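Local coordinates for B12-binding domain-containing protein (Kitasatospora setae, PDB 6WTE), which binds cobalamin and a [4Fe-4S] cluster and probably transfers methyl groups as a radical S-adenosylmethionine-class methyltransferase that works without radical chemistry, at residues Ala324-His336 with Thr360-Thr374. Residues are numbered along the deposited sequence; the frame is centred on the assembly and turned at random.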
loop_
_atom_site.group_PDB
_atom_site.type_symbol
_atom_site.label_atom_id
_atom_site.label_comp_id
_atom_site.label_asym_id
_atom_site.label_seq_id
_atom_site.Cartn_x
_atom_site.Cartn_y
_atom_site.Cartn_z
ATOM N N ALA A 324 -2.277 -8.951 25.259
ATOM C CA ALA A 324 -1.104 -9.355 26.022
ATOM C C ALA A 324 0.185 -8.976 25.311
ATOM O O ALA A 324 1.202 -8.726 25.969
ATOM C CB ALA A 324 -1.143 -10.861 26.282
ATOM N N ALA A 325 0.155 -8.922 23.980
ATOM C CA ALA A 325 1.345 -8.616 23.188
ATOM C C ALA A 325 1.666 -7.128 23.130
ATOM O O ALA A 325 2.779 -6.767 22.732
ATOM C CB ALA A 325 1.179 -9.153 21.761
ATOM N N GLY A 326 0.732 -6.263 23.491
ATOM C CA GLY A 326 0.929 -4.834 23.405
ATOM C C GLY A 326 0.163 -4.134 22.294
ATOM O O GLY A 326 0.526 -3.003 21.933
ATOM N N CYS A 327 -0.867 -4.760 21.740
ATOM C CA CYS A 327 -1.668 -4.104 20.721
ATOM C C CYS A 327 -2.399 -2.904 21.311
ATOM O O CYS A 327 -3.064 -3.009 22.348
ATOM C CB CYS A 327 -2.661 -5.094 20.126
ATOM S SG CYS A 327 -3.666 -4.429 18.806
ATOM N N ARG A 328 -2.264 -1.757 20.648
ATOM C CA ARG A 328 -2.969 -0.545 21.033
ATOM C C ARG A 328 -4.133 -0.208 20.113
ATOM O O ARG A 328 -5.037 0.526 20.532
ATOM C CB ARG A 328 -2.007 0.651 21.063
ATOM C CG ARG A 328 -0.981 0.623 22.180
ATOM C CD ARG A 328 -1.659 0.707 23.541
ATOM N NE ARG A 328 -0.683 0.740 24.628
ATOM C CZ ARG A 328 -0.343 1.840 25.290
ATOM N NH1 ARG A 328 -0.904 3.004 24.985
ATOM N NH2 ARG A 328 0.555 1.774 26.266
ATOM N N GLY A 329 -4.132 -0.704 18.876
ATOM C CA GLY A 329 -5.183 -0.348 17.942
ATOM C C GLY A 329 -5.365 -1.386 16.862
ATOM O O GLY A 329 -4.404 -2.026 16.419
ATOM N N VAL A 330 -6.615 -1.540 16.426
ATOM C CA VAL A 330 -6.984 -2.403 15.308
ATOM C C VAL A 330 -7.747 -1.561 14.297
ATOM O O VAL A 330 -8.717 -0.879 14.649
ATOM C CB VAL A 330 -7.836 -3.606 15.763
ATOM C CG1 VAL A 330 -8.353 -4.396 14.553
ATOM C CG2 VAL A 330 -7.030 -4.508 16.691
ATOM N N ASN A 331 -7.300 -1.607 13.051
ATOM C CA ASN A 331 -7.989 -1.004 11.921
ATOM C C ASN A 331 -8.614 -2.141 11.125
ATOM O O ASN A 331 -7.920 -3.101 10.775
ATOM C CB ASN A 331 -7.003 -0.198 11.065
ATOM C CG ASN A 331 -7.692 0.771 10.121
ATOM O OD1 ASN A 331 -8.870 0.626 9.806
ATOM N ND2 ASN A 331 -6.951 1.768 9.663
ATOM N N VAL A 332 -9.924 -2.069 10.883
ATOM C CA VAL A 332 -10.647 -3.158 10.231
ATOM C C VAL A 332 -11.292 -2.657 8.941
ATOM O O VAL A 332 -11.998 -1.639 8.938
ATOM C CB VAL A 332 -11.699 -3.795 11.159
ATOM C CG1 VAL A 332 -12.701 -2.762 11.652
ATOM C CG2 VAL A 332 -12.406 -4.925 10.409
ATOM N N GLY A 333 -11.050 -3.380 7.847
ATOM C CA GLY A 333 -11.674 -3.086 6.566
ATOM C C GLY A 333 -13.040 -3.730 6.424
ATOM O O GLY A 333 -13.245 -4.617 5.587
ATOM N N SER A 334 -13.986 -3.299 7.258
ATOM C CA SER A 334 -15.342 -3.834 7.179
ATOM C C SER A 334 -15.999 -3.468 5.853
ATOM O O SER A 334 -16.746 -4.269 5.279
ATOM C CB SER A 334 -16.167 -3.320 8.359
ATOM O OG SER A 334 -15.504 -3.570 9.590
ATOM N N ASP A 335 -15.765 -2.239 5.387
ATOM C CA ASP A 335 -16.038 -1.754 4.034
ATOM C C ASP A 335 -17.516 -1.489 3.751
ATOM O O ASP A 335 -17.842 -0.439 3.187
ATOM C CB ASP A 335 -15.434 -2.711 3.000
ATOM C CG ASP A 335 -13.922 -2.581 2.924
ATOM O OD1 ASP A 335 -13.412 -1.494 3.280
ATOM O OD2 ASP A 335 -13.243 -3.551 2.530
ATOM N N HIS A 336 -18.418 -2.386 4.146
ATOM C CA HIS A 336 -19.849 -2.125 3.995
ATOM C C HIS A 336 -20.627 -3.062 4.910
ATOM O O HIS A 336 -20.054 -3.880 5.631
ATOM C CB HIS A 336 -20.311 -2.288 2.541
ATOM C CG HIS A 336 -21.377 -1.314 2.142
ATOM N ND1 HIS A 336 -22.698 -1.462 2.504
ATOM C CD2 HIS A 336 -21.310 -0.163 1.435
ATOM C CE1 HIS A 336 -23.398 -0.449 2.029
ATOM N NE2 HIS A 336 -22.580 0.355 1.376
ATOM N N THR A 360 -17.708 -7.681 12.647
ATOM C CA THR A 360 -17.210 -6.355 12.999
ATOM C C THR A 360 -17.697 -5.942 14.386
ATOM O O THR A 360 -16.942 -5.348 15.166
ATOM C CB THR A 360 -17.634 -5.332 11.940
ATOM O OG1 THR A 360 -16.930 -5.584 10.711
ATOM C CG2 THR A 360 -17.320 -3.912 12.398
ATOM N N GLU A 361 -18.958 -6.246 14.708
ATOM C CA GLU A 361 -19.469 -5.951 16.041
ATOM C C GLU A 361 -18.657 -6.668 17.114
ATOM O O GLU A 361 -18.327 -6.079 18.150
ATOM C CB GLU A 361 -20.944 -6.344 16.128
ATOM C CG GLU A 361 -21.607 -6.033 17.458
ATOM C CD GLU A 361 -22.014 -4.579 17.603
ATOM O OE1 GLU A 361 -21.669 -3.965 18.637
ATOM O OE2 GLU A 361 -22.684 -4.052 16.691
ATOM N N ARG A 362 -18.339 -7.946 16.890
ATOM C CA ARG A 362 -17.561 -8.676 17.884
ATOM C C ARG A 362 -16.145 -8.131 17.980
ATOM O O ARG A 362 -15.609 -7.992 19.082
ATOM C CB ARG A 362 -17.530 -10.172 17.574
ATOM C CG ARG A 362 -16.786 -10.968 18.651
ATOM C CD ARG A 362 -16.849 -12.473 18.445
ATOM N NE ARG A 362 -16.120 -12.912 17.259
ATOM C CZ ARG A 362 -15.831 -14.184 16.996
ATOM N NH1 ARG A 362 -16.206 -15.139 17.839
ATOM N NH2 ARG A 362 -15.166 -14.504 15.895
ATOM N N LEU A 363 -15.528 -7.816 16.844
ATOM C CA LEU A 363 -14.192 -7.232 16.877
ATOM C C LEU A 363 -14.175 -5.976 17.731
ATOM O O LEU A 363 -13.307 -5.807 18.597
ATOM C CB LEU A 363 -13.730 -6.921 15.454
ATOM C CG LEU A 363 -12.338 -6.325 15.224
ATOM C CD1 LEU A 363 -11.935 -6.647 13.798
ATOM C CD2 LEU A 363 -12.334 -4.818 15.409
ATOM N N VAL A 364 -15.118 -5.067 17.481
ATOM C CA VAL A 364 -15.120 -3.798 18.195
ATOM C C VAL A 364 -15.370 -4.025 19.681
ATOM O O VAL A 364 -14.690 -3.439 20.534
ATOM C CB VAL A 364 -16.149 -2.837 17.572
ATOM C CG1 VAL A 364 -16.326 -1.599 18.445
ATOM C CG2 VAL A 364 -15.714 -2.439 16.165
ATOM N N ARG A 365 -16.309 -4.917 20.017
ATOM C CA ARG A 365 -16.579 -5.209 21.430
ATOM C C ARG A 365 -15.349 -5.775 22.130
ATOM O O ARG A 365 -14.972 -5.318 23.218
ATOM C CB ARG A 365 -17.745 -6.182 21.579
ATOM C CG ARG A 365 -17.863 -6.696 23.013
ATOM C CD ARG A 365 -19.053 -7.632 23.211
ATOM N NE ARG A 365 -18.990 -8.822 22.366
ATOM C CZ ARG A 365 -18.359 -9.948 22.688
ATOM N NH1 ARG A 365 -17.707 -10.053 23.843
ATOM N NH2 ARG A 365 -18.372 -10.974 21.844
ATOM N N LEU A 366 -14.744 -6.810 21.547
ATOM C CA LEU A 366 -13.581 -7.437 22.162
ATOM C C LEU A 366 -12.451 -6.435 22.352
ATOM O O LEU A 366 -11.766 -6.446 23.383
ATOM C CB LEU A 366 -13.109 -8.622 21.313
ATOM C CG LEU A 366 -14.026 -9.851 21.240
ATOM C CD1 LEU A 366 -13.451 -10.881 20.275
ATOM C CD2 LEU A 366 -14.255 -10.470 22.624
ATOM N N CYS A 367 -12.239 -5.556 21.370
ATOM C CA CYS A 367 -11.225 -4.522 21.537
ATOM C C CYS A 367 -11.616 -3.541 22.637
ATOM O O CYS A 367 -10.778 -3.167 23.466
ATOM C CB CYS A 367 -11.001 -3.788 20.225
ATOM S SG CYS A 367 -10.146 -4.765 18.965
ATOM N N ARG A 368 -12.884 -3.117 22.656
ATOM C CA ARG A 368 -13.349 -2.217 23.708
ATOM C C ARG A 368 -13.140 -2.829 25.086
ATOM O O ARG A 368 -12.649 -2.164 26.006
ATOM C CB ARG A 368 -14.825 -1.872 23.500
ATOM C CG ARG A 368 -15.382 -0.952 24.581
ATOM C CD ARG A 368 -16.885 -0.746 24.459
ATOM N NE ARG A 368 -17.649 -1.930 24.842
ATOM C CZ ARG A 368 -18.497 -2.565 24.041
ATOM N NH1 ARG A 368 -19.147 -3.635 24.478
ATOM N NH2 ARG A 368 -18.703 -2.128 22.806
ATOM N N GLU A 369 -13.507 -4.103 25.246
ATOM C CA GLU A 369 -13.326 -4.791 26.519
ATOM C C GLU A 369 -11.874 -4.805 26.978
ATOM O O GLU A 369 -11.615 -4.924 28.181
ATOM C CB GLU A 369 -13.833 -6.226 26.409
ATOM C CG GLU A 369 -15.331 -6.344 26.184
ATOM C CD GLU A 369 -15.749 -7.771 25.919
ATOM O OE1 GLU A 369 -14.860 -8.607 25.639
ATOM O OE2 GLU A 369 -16.962 -8.059 25.989
ATOM N N ARG A 370 -10.920 -4.691 26.057
ATOM C CA ARG A 370 -9.507 -4.787 26.390
ATOM C C ARG A 370 -8.767 -3.467 26.236
ATOM O O ARG A 370 -7.536 -3.454 26.294
ATOM C CB ARG A 370 -8.839 -5.866 25.536
ATOM C CG ARG A 370 -9.311 -7.267 25.885
ATOM C CD ARG A 370 -9.227 -8.244 24.715
ATOM N NE ARG A 370 -9.781 -9.533 25.122
ATOM C CZ ARG A 370 -11.085 -9.772 25.237
ATOM N NH1 ARG A 370 -11.958 -8.815 24.954
ATOM N NH2 ARG A 370 -11.516 -10.961 25.639
ATOM N N GLY A 371 -9.480 -2.359 26.061
ATOM C CA GLY A 371 -8.802 -1.082 25.952
ATOM C C GLY A 371 -7.999 -0.924 24.683
ATOM O O GLY A 371 -7.013 -0.181 24.666
ATOM N N ILE A 372 -8.391 -1.620 23.624
ATOM C CA ILE A 372 -7.749 -1.520 22.318
ATOM C C ILE A 372 -8.595 -0.604 21.451
ATOM O O ILE A 372 -9.805 -0.823 21.302
ATOM C CB ILE A 372 -7.595 -2.905 21.676
ATOM C CG1 ILE A 372 -6.633 -3.756 22.498
ATOM C CG2 ILE A 372 -7.138 -2.797 20.211
ATOM C CD1 ILE A 372 -6.628 -5.202 22.063
ATOM N N LEU A 373 -7.962 0.417 20.881
ATOM C CA LEU A 373 -8.651 1.368 20.027
ATOM C C LEU A 373 -9.012 0.712 18.694
ATOM O O LEU A 373 -8.398 -0.272 18.263
ATOM C CB LEU A 373 -7.777 2.605 19.789
ATOM C CG LEU A 373 -7.159 3.242 21.043
ATOM C CD1 LEU A 373 -6.176 4.336 20.672
ATOM C CD2 LEU A 373 -8.239 3.797 21.934
ATOM N N THR A 374 -10.039 1.255 18.049
ATOM C CA THR A 374 -10.571 0.681 16.820
ATOM C C THR A 374 -10.804 1.757 15.775
ATOM O O THR A 374 -11.349 2.824 16.078
ATOM C CB THR A 374 -11.893 -0.043 17.078
ATOM O OG1 THR A 374 -12.757 0.819 17.828
ATOM C CG2 THR A 374 -11.660 -1.322 17.861
HETATM O O HOH W 1 -5.023 0.950 23.409
#
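The carbonyl oxygen of R328 takes two donors: the backbone N of L373, 2.9 Å from R328 O, and a water that also donates to G371 O and so links the strand to the turn that follows helix 357-369. Two residues on, V330 N donates to L373 O at 2.9 Å with an N-H...O angle of 161°, and CA-H...O contacts from G329 CA to L373 O and from T374 CA to V330 O add to it. This ladder joins strands 327-335 and 373-380 in parallel, with helix 357-369 running back antiparallel to strand 327-335 between them: a beta-alpha-beta crossover of the radical SAM core, a TIM-barrel relative. A Schellman motif with G371 as its C-prime residue ends the helix and turns the chain into the second strand. Between helix and strand the packing is largely apolar. With CG1 anti to the backbone N (chi1 173°), V330 sends CG1 tip to tip toward L363 CD2 and has CG2 3.9 Å from both C367 SG and I372 CG2. The other branch of L363, CD1, slides past V332 CG2 at 3.8 Å. The side chain of V332 is about 10 Å from the bound iron-sulfur cluster. Farther along, the hydroxyls of S334 and T360 close the buried strand-helix seam, with OG and OG1 2.7 Å apart.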